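Local coordinates for alginate lyase (Aplysia kurodai, PDB 5GMT), which cleaves alginate as a lyase of polysaccharide lyase family 14, with specificity for its polymannuronate blocks, at residues D45-S50 with L59-E64; K52-R57 with Y264-Q269; S195-I200 with L271-A276. All blocks are in the same frame, centred on the assembly; numbering follows the deposited sequence.

Overall arrangement
All three contacts reach one curved antiparallel sheet of a concanavalin-type beta sandwich, and strand 261-272 connects them. Contact 1 is the hairpin 47-50/58-63, whose second strand pairs with 261-272; contact 2 folds the connecting loop of that hairpin onto 261-272. The two touch, with centres 13 Å apart: Leu-59 O lies 2.8 Å from Phe-265 N, and Arg-60 CD packs 3.5 Å from Tyr-264 CE2. Contact 3 takes the chain just beyond the same strand and ties it to 191-199, its centre 23 Å from that of contact 2 and 29 Å from that of contact 1. Contacts 1 and 3 lie on opposite sides of the chain's centre.

Contact 1: residues D45-S50 with L59-E64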
# COMPACT_ATOMS: atom_id res chain seq x y z
N ASP A 45 7.87 8.29 15.86
CA ASP A 45 8.17 9.73 15.85
C ASP A 45 7.49 10.50 14.70
O ASP A 45 7.39 11.73 14.76
CB ASP A 45 9.70 9.95 15.84
CG ASP A 45 10.37 9.49 14.53
OD1 ASP A 45 11.59 9.73 14.37
OD2 ASP A 45 9.70 8.90 13.66
N SER A 46 7.01 9.79 13.68
CA SER A 46 6.28 10.41 12.57
C SER A 46 4.76 10.34 12.72
O SER A 46 4.03 10.94 11.92
CB SER A 46 6.68 9.75 11.25
OG SER A 46 7.88 10.30 10.75
N ILE A 47 4.28 9.64 13.73
CA ILE A 47 2.85 9.37 13.84
C ILE A 47 2.15 10.34 14.78
O ILE A 47 2.58 10.56 15.92
CB ILE A 47 2.59 7.92 14.31
CG1 ILE A 47 3.06 6.95 13.21
CG2 ILE A 47 1.09 7.71 14.63
CD1 ILE A 47 2.91 5.48 13.57
N SER A 48 1.06 10.93 14.29
CA SER A 48 0.21 11.77 15.11
C SER A 48 -1.21 11.74 14.55
O SER A 48 -1.54 10.89 13.71
CB SER A 48 0.74 13.20 15.17
OG SER A 48 0.07 13.94 16.17
N THR A 49 -2.05 12.65 15.01
CA THR A 49 -3.44 12.71 14.55
C THR A 49 -3.82 14.15 14.28
O THR A 49 -3.25 15.06 14.88
CB THR A 49 -4.41 12.12 15.59
OG1 THR A 49 -4.46 12.99 16.73
CG2 THR A 49 -3.97 10.72 16.03
N SER A 50 -4.80 14.37 13.41
CA SER A 50 -5.15 15.73 13.02
C SER A 50 -6.53 15.80 12.38
O SER A 50 -6.92 14.92 11.61
CB SER A 50 -4.10 16.30 12.06
OG SER A 50 -4.43 17.62 11.65
N LEU A 59 -5.27 9.78 10.80
CA LEU A 59 -3.91 9.36 11.09
C LEU A 59 -2.95 10.23 10.29
O LEU A 59 -3.05 10.27 9.07
CB LEU A 59 -3.72 7.88 10.72
CG LEU A 59 -2.31 7.33 10.82
CD1 LEU A 59 -1.82 7.37 12.25
CD2 LEU A 59 -2.27 5.90 10.25
N ARG A 60 -2.06 10.94 10.97
CA ARG A 60 -1.17 11.85 10.25
C ARG A 60 0.26 11.36 10.31
O ARG A 60 0.75 11.02 11.38
CB ARG A 60 -1.24 13.29 10.81
CG ARG A 60 -0.56 14.32 9.90
CD ARG A 60 -0.41 15.69 10.57
NE ARG A 60 0.71 15.71 11.51
CZ ARG A 60 1.10 16.77 12.22
NH1 ARG A 60 0.47 17.93 12.10
NH2 ARG A 60 2.14 16.67 13.04
N ILE A 61 0.90 11.33 9.16
CA ILE A 61 2.30 10.93 9.05
C ILE A 61 3.13 12.12 8.60
O ILE A 61 2.82 12.76 7.59
CB ILE A 61 2.49 9.77 8.05
CG1 ILE A 61 1.53 8.61 8.35
CG2 ILE A 61 3.96 9.33 8.04
CD1 ILE A 61 1.70 7.99 9.73
N PHE A 62 4.20 12.40 9.34
CA PHE A 62 5.10 13.49 9.05
C PHE A 62 6.39 12.97 8.39
O PHE A 62 7.00 12.03 8.89
CB PHE A 62 5.42 14.24 10.34
CG PHE A 62 6.56 15.20 10.23
CD1 PHE A 62 6.52 16.23 9.30
CD2 PHE A 62 7.66 15.10 11.06
CE1 PHE A 62 7.55 17.13 9.20
CE2 PHE A 62 8.71 16.00 10.97
CZ PHE A 62 8.65 17.02 10.04
N TYR A 63 6.76 13.56 7.25
CA TYR A 63 8.03 13.28 6.61
C TYR A 63 8.88 14.54 6.67
O TYR A 63 8.57 15.55 6.01
CB TYR A 63 7.88 12.84 5.15
CG TYR A 63 6.68 11.97 4.83
CD1 TYR A 63 6.81 10.59 4.65
CD2 TYR A 63 5.42 12.54 4.67
CE1 TYR A 63 5.70 9.82 4.35
CE2 TYR A 63 4.32 11.78 4.38
CZ TYR A 63 4.46 10.42 4.21
OH TYR A 63 3.36 9.67 3.91
N GLU A 64 9.94 14.48 7.44
CA GLU A 64 10.83 15.62 7.58
C GLU A 64 11.55 15.90 6.27
O GLU A 64 11.89 14.97 5.54
CB GLU A 64 11.83 15.34 8.68
CG GLU A 64 12.64 16.51 9.11
CD GLU A 64 13.00 16.40 10.57
OE1 GLU A 64 12.74 17.38 11.31
OE2 GLU A 64 13.51 15.33 10.98
O HOH W 1 2.37 13.34 12.02
O HOH W 2 -2.14 18.72 10.89
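Residues 45-50 and 59-64 form an antiparallel beta hairpin at the margin of one sheet of the jelly-roll-like sandwich, strand 47-50 lying against 58-63. Ser-46, in the 3-10 turn ahead of the strand, grips Phe-62 twice. Its OG, beside its own backbone N (chi1 -83°), donates to Phe-62 O at 2.7 Å, in the carbonyl plane, and also bonds Gly-76 N. Its carbonyl O accepts Phe-62 N at 3.0 Å on a lone pair, and takes a CA-H...O contact from Ile-61 besides. Ile-47 occupies a non-hydrogen-bonded pair with Ile-61; the two side chains run side by side on the face toward helix 28-31 and Phe-244, CG1 of Ile-47 3.9 Å from CD1 of Ile-61, while CG2 of Ile-47 touches Leu-59 CD1, these two side chains crossing obliquely. Ser-48 makes the hydrogen-bonded pair with Arg-60. Ser-48 N reaches Arg-60 O at 2.9 Å in the carbonyl plane, whereas Arg-60 N approaches Ser-48 O at 2.8 Å from 43° above the Ser-48 carbonyl plane. Thr-49, opposite Leu-59, turns its OG1 to Arg-57. Ser-50 sets its CB against Arg-60 CD, and its OG binds Lys-52 N. Bent at chi3 (78°), Arg-60 meets two waters in its guanidinium plane: one joins NE to Ser-46 O, the other lies 3.0 Å from NH1 and 2.7 Å from Ser-50 OG.

Contact 2: residues K52-R57 with Y264-Q269; sequences KHSSSR and YFKNFQ
A T-shaped (edge-to-face) His-Tyr pair fastens the hairpin loop 52-57 onto strand 264-269 of the sandwich. His-53, with CG anti to its carbonyl carbon (chi1 -60°), drives its CD2 edge onto one face of Tyr-264, 3.4 Å from CZ. The ring planes are practically perpendicular and the centroids 4.6 Å apart. CG of Lys-52 sits over the centre of one face of the imidazole, and Tyr-100 stacks on the same ring. Glu-102 OE1 binds both His-53 NE2 and Tyr-264 OH, so a single carboxylate oxygen positions the two rings. The Lys-52 side chain sets out extended: anti chi1 and chi2 carry its CD to 3.8 Å from Tyr-264 OH, and the bend at chi3 (-79°) then turns the ammonium end toward a water that accepts from NZ at 2.8 Å and donates to the same hydroxyl at 2.9 Å. An alanine at Tyr-264 removes the ring face under the His-53 edge and the hydroxyl that binds Glu-102 OE1 and the water, and would probably loosen the loop's hold on the strand. Farther along, Lys-266 starts in the crowded position between N and carbonyl carbon (chi1 68°), runs straight, and bends at its last torsion toward Asp-98, its salt-bridge partner, and Trp-191, a cation-pi partner. Its CD lies 3.7 Å from CB of Ser-54, whose OG donates forward within the loop to Ser-56 O at 2.6 Å.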
# COMPACT_ATOMS: atom_id res chain seq x y z
N LYS A 52 -7.20 18.74 10.76
CA LYS A 52 -7.00 19.92 9.93
C LYS A 52 -7.76 19.85 8.60
O LYS A 52 -8.29 20.86 8.14
CB LYS A 52 -5.50 20.13 9.65
CG LYS A 52 -5.26 21.20 8.58
CD LYS A 52 -3.78 21.45 8.36
CE LYS A 52 -3.19 22.35 9.43
NZ LYS A 52 -1.85 22.86 9.03
N HIS A 53 -7.85 18.66 8.02
CA HIS A 53 -8.44 18.51 6.68
C HIS A 53 -9.74 17.73 6.66
O HIS A 53 -10.30 17.47 5.60
CB HIS A 53 -7.42 17.84 5.74
CG HIS A 53 -6.16 18.63 5.58
ND1 HIS A 53 -6.12 19.86 4.97
CD2 HIS A 53 -4.89 18.36 5.97
CE1 HIS A 53 -4.88 20.32 4.98
NE2 HIS A 53 -4.12 19.43 5.58
N SER A 54 -10.23 17.36 7.84
CA SER A 54 -11.41 16.51 7.88
C SER A 54 -12.06 16.49 9.25
O SER A 54 -11.37 16.60 10.28
CB SER A 54 -11.04 15.09 7.46
OG SER A 54 -10.09 14.56 8.36
N SER A 55 -13.38 16.35 9.27
CA SER A 55 -14.11 16.21 10.52
C SER A 55 -13.66 14.97 11.27
O SER A 55 -13.46 15.00 12.49
CB SER A 55 -15.61 16.16 10.25
OG SER A 55 -16.02 17.33 9.57
N SER A 56 -13.49 13.87 10.55
CA SER A 56 -12.95 12.65 11.13
C SER A 56 -11.48 12.89 11.46
O SER A 56 -10.74 13.38 10.62
CB SER A 56 -13.11 11.47 10.17
OG SER A 56 -14.47 11.10 10.01
N ARG A 57 -11.08 12.57 12.68
CA ARG A 57 -9.68 12.72 13.06
C ARG A 57 -8.84 11.69 12.32
O ARG A 57 -9.06 10.50 12.45
CB ARG A 57 -9.48 12.57 14.57
CG ARG A 57 -8.02 12.72 15.01
CD ARG A 57 -7.89 12.98 16.51
NE ARG A 57 -8.35 14.32 16.85
CZ ARG A 57 -7.56 15.39 16.88
NH1 ARG A 57 -6.27 15.27 16.60
NH2 ARG A 57 -8.06 16.58 17.19
N TYR A 264 -2.29 12.41 5.50
CA TYR A 264 -3.39 12.15 6.41
C TYR A 264 -4.22 11.00 5.89
O TYR A 264 -4.55 10.98 4.71
CB TYR A 264 -4.30 13.38 6.53
CG TYR A 264 -3.61 14.65 6.99
CD1 TYR A 264 -2.71 15.31 6.16
CD2 TYR A 264 -3.90 15.20 8.23
CE1 TYR A 264 -2.08 16.49 6.57
CE2 TYR A 264 -3.28 16.38 8.66
CZ TYR A 264 -2.38 17.01 7.82
OH TYR A 264 -1.77 18.17 8.23
N PHE A 265 -4.57 10.05 6.75
CA PHE A 265 -5.34 8.90 6.30
C PHE A 265 -6.61 8.78 7.13
O PHE A 265 -6.57 8.92 8.35
CB PHE A 265 -4.54 7.60 6.42
CG PHE A 265 -3.29 7.57 5.60
CD1 PHE A 265 -2.11 8.13 6.08
CD2 PHE A 265 -3.27 6.93 4.36
CE1 PHE A 265 -0.94 8.09 5.33
CE2 PHE A 265 -2.11 6.90 3.60
CZ PHE A 265 -0.94 7.47 4.09
N LYS A 266 -7.72 8.52 6.46
CA LYS A 266 -8.98 8.26 7.15
C LYS A 266 -9.82 7.25 6.36
O LYS A 266 -9.44 6.87 5.25
CB LYS A 266 -9.75 9.56 7.36
CG LYS A 266 -10.26 10.19 6.07
CD LYS A 266 -10.97 11.53 6.32
CE LYS A 266 -11.45 12.17 5.02
NZ LYS A 266 -12.48 11.33 4.31
N ASN A 267 -10.94 6.80 6.93
CA ASN A 267 -11.92 6.02 6.17
C ASN A 267 -11.32 4.75 5.54
O ASN A 267 -11.52 4.48 4.35
CB ASN A 267 -12.54 6.91 5.09
CG ASN A 267 -13.83 6.34 4.53
OD1 ASN A 267 -14.43 5.45 5.12
ND2 ASN A 267 -14.26 6.87 3.37
N PHE A 268 -10.56 3.99 6.33
CA PHE A 268 -10.08 2.67 5.93
C PHE A 268 -11.22 1.66 5.85
O PHE A 268 -12.10 1.64 6.70
CB PHE A 268 -9.05 2.14 6.94
CG PHE A 268 -7.75 2.89 6.94
CD1 PHE A 268 -6.69 2.46 6.16
CD2 PHE A 268 -7.58 4.01 7.74
CE1 PHE A 268 -5.49 3.15 6.17
CE2 PHE A 268 -6.38 4.70 7.76
CZ PHE A 268 -5.33 4.26 6.98
N GLN A 269 -11.18 0.79 4.84
CA GLN A 269 -12.13 -0.33 4.73
C GLN A 269 -11.47 -1.53 4.07
O GLN A 269 -10.71 -1.37 3.11
CB GLN A 269 -13.35 0.04 3.90
CG GLN A 269 -14.10 1.29 4.28
CD GLN A 269 -15.21 1.57 3.27
OE1 GLN A 269 -15.98 0.68 2.93
NE2 GLN A 269 -15.26 2.80 2.78
O HOH W 3 -0.34 20.56 8.92

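Contact 3: residues S195-I200 with L271-A276; sequences SEEVHI and LTPSHA
His-199 is held at both ring nitrogens. Ala-276 N donates to His-199 ND1 at 2.9 Å, nearly straight (162°) and close to the ring plane, and His-199 NE2 donates to Glu-197 OE2 at 2.8 Å, on the anti lone pair of that oxygen. Between these bonds the CE1 edge faces Ser-274 O at 3.2 Å. Pro-273 CG packs obliquely nearby, 3.7 Å from Glu-197 OE2 and 3.9 Å from His-199 NE2. A second tie comes from His-275, with CG anti to its backbone N (chi1 -168°): NE2 donates to Ile-200 O at 2.8 Å, the acceptor lying in the imidazole plane. The two imidazoles meet rim to rim rather than stacking. Outside this shell Trp-209 stacks on His-199 and binds Ala-276 O through NE1, while Ala-92 of strand 92-102, which pairs with both 191-199 and 261-272, touches Pro-273 and His-199. The segment following strand 261-272 of the beta sandwich is pinned to the end of 191-199, a strand of the same sheet, by side-chain to backbone bonds. With ND1 accepting and NE2 donating, His-199 is consistent with a neutral imidazole protonated at NE2, a form the Glu-197 carboxylate would probably polarise, strengthening ND1 as an acceptor.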
# COMPACT_ATOMS: atom_id res chain seq x y z
N SER A 195 -8.95 2.93 -3.99
CA SER A 195 -9.37 1.55 -3.83
C SER A 195 -8.39 0.62 -4.50
O SER A 195 -7.88 0.92 -5.58
CB SER A 195 -10.80 1.33 -4.37
OG SER A 195 -10.86 1.51 -5.77
N GLU A 196 -8.10 -0.50 -3.84
CA GLU A 196 -7.23 -1.51 -4.42
C GLU A 196 -7.93 -2.84 -4.27
O GLU A 196 -8.10 -3.32 -3.15
CB GLU A 196 -5.86 -1.55 -3.75
CG GLU A 196 -4.90 -2.56 -4.42
CD GLU A 196 -3.62 -2.80 -3.64
OE1 GLU A 196 -3.68 -2.88 -2.39
OE2 GLU A 196 -2.54 -2.92 -4.27
N GLU A 197 -8.35 -3.42 -5.39
CA GLU A 197 -9.03 -4.70 -5.40
C GLU A 197 -8.09 -5.77 -5.91
O GLU A 197 -7.51 -5.64 -6.98
CB GLU A 197 -10.30 -4.65 -6.26
CG GLU A 197 -10.99 -6.01 -6.33
CD GLU A 197 -12.43 -5.95 -6.83
OE1 GLU A 197 -12.87 -4.86 -7.26
OE2 GLU A 197 -13.12 -6.99 -6.79
N VAL A 198 -7.92 -6.82 -5.12
CA VAL A 198 -6.93 -7.84 -5.41
C VAL A 198 -7.57 -9.21 -5.45
O VAL A 198 -8.23 -9.61 -4.49
CB VAL A 198 -5.79 -7.86 -4.36
CG1 VAL A 198 -4.81 -9.00 -4.67
CG2 VAL A 198 -5.07 -6.52 -4.31
N HIS A 199 -7.40 -9.92 -6.56
CA HIS A 199 -7.82 -11.31 -6.65
C HIS A 199 -6.58 -12.13 -6.94
O HIS A 199 -5.96 -11.97 -8.00
CB HIS A 199 -8.89 -11.51 -7.74
CG HIS A 199 -10.20 -10.84 -7.42
ND1 HIS A 199 -11.39 -11.53 -7.37
CD2 HIS A 199 -10.49 -9.56 -7.11
CE1 HIS A 199 -12.36 -10.70 -7.04
NE2 HIS A 199 -11.84 -9.49 -6.89
N ILE A 200 -6.19 -13.00 -6.01
CA ILE A 200 -4.94 -13.71 -6.19
C ILE A 200 -5.16 -14.83 -7.19
O ILE A 200 -6.30 -15.24 -7.44
CB ILE A 200 -4.35 -14.24 -4.86
CG1 ILE A 200 -5.30 -15.22 -4.17
CG2 ILE A 200 -4.02 -13.09 -3.92
CD1 ILE A 200 -4.74 -15.71 -2.81
N LEU A 271 -12.94 -4.98 2.31
CA LEU A 271 -14.05 -5.83 1.89
C LEU A 271 -13.55 -7.12 1.29
O LEU A 271 -12.42 -7.19 0.80
CB LEU A 271 -14.93 -5.10 0.87
CG LEU A 271 -15.49 -3.75 1.28
CD1 LEU A 271 -14.52 -2.64 0.87
CD2 LEU A 271 -16.85 -3.54 0.63
N THR A 272 -14.41 -8.14 1.29
CA THR A 272 -14.07 -9.42 0.68
C THR A 272 -15.11 -9.80 -0.36
O THR A 272 -16.12 -10.43 -0.03
CB THR A 272 -13.96 -10.55 1.72
OG1 THR A 272 -15.18 -10.62 2.47
CG2 THR A 272 -12.80 -10.32 2.68
N PRO A 273 -14.88 -9.43 -1.63
CA PRO A 273 -15.81 -9.82 -2.69
C PRO A 273 -15.61 -11.28 -3.06
O PRO A 273 -14.64 -11.90 -2.63
CB PRO A 273 -15.40 -8.92 -3.86
CG PRO A 273 -13.90 -8.75 -3.66
CD PRO A 273 -13.68 -8.75 -2.16
N SER A 274 -16.52 -11.82 -3.86
CA SER A 274 -16.36 -13.17 -4.38
C SER A 274 -15.12 -13.24 -5.25
O SER A 274 -14.90 -12.39 -6.11
CB SER A 274 -17.58 -13.59 -5.18
OG SER A 274 -18.73 -13.66 -4.37
N HIS A 275 -14.30 -14.27 -5.02
CA HIS A 275 -13.09 -14.49 -5.82
C HIS A 275 -13.43 -14.71 -7.29
O HIS A 275 -14.26 -15.54 -7.62
CB HIS A 275 -12.31 -15.68 -5.25
CG HIS A 275 -10.93 -15.80 -5.80
ND1 HIS A 275 -10.33 -17.02 -6.04
CD2 HIS A 275 -10.02 -14.86 -6.15
CE1 HIS A 275 -9.11 -16.83 -6.51
NE2 HIS A 275 -8.90 -15.53 -6.58
N ALA A 276 -12.80 -13.94 -8.17
CA ALA A 276 -13.02 -14.09 -9.60
C ALA A 276 -11.71 -13.86 -10.36
O ALA A 276 -11.27 -12.72 -10.51
CB ALA A 276 -14.09 -13.12 -10.09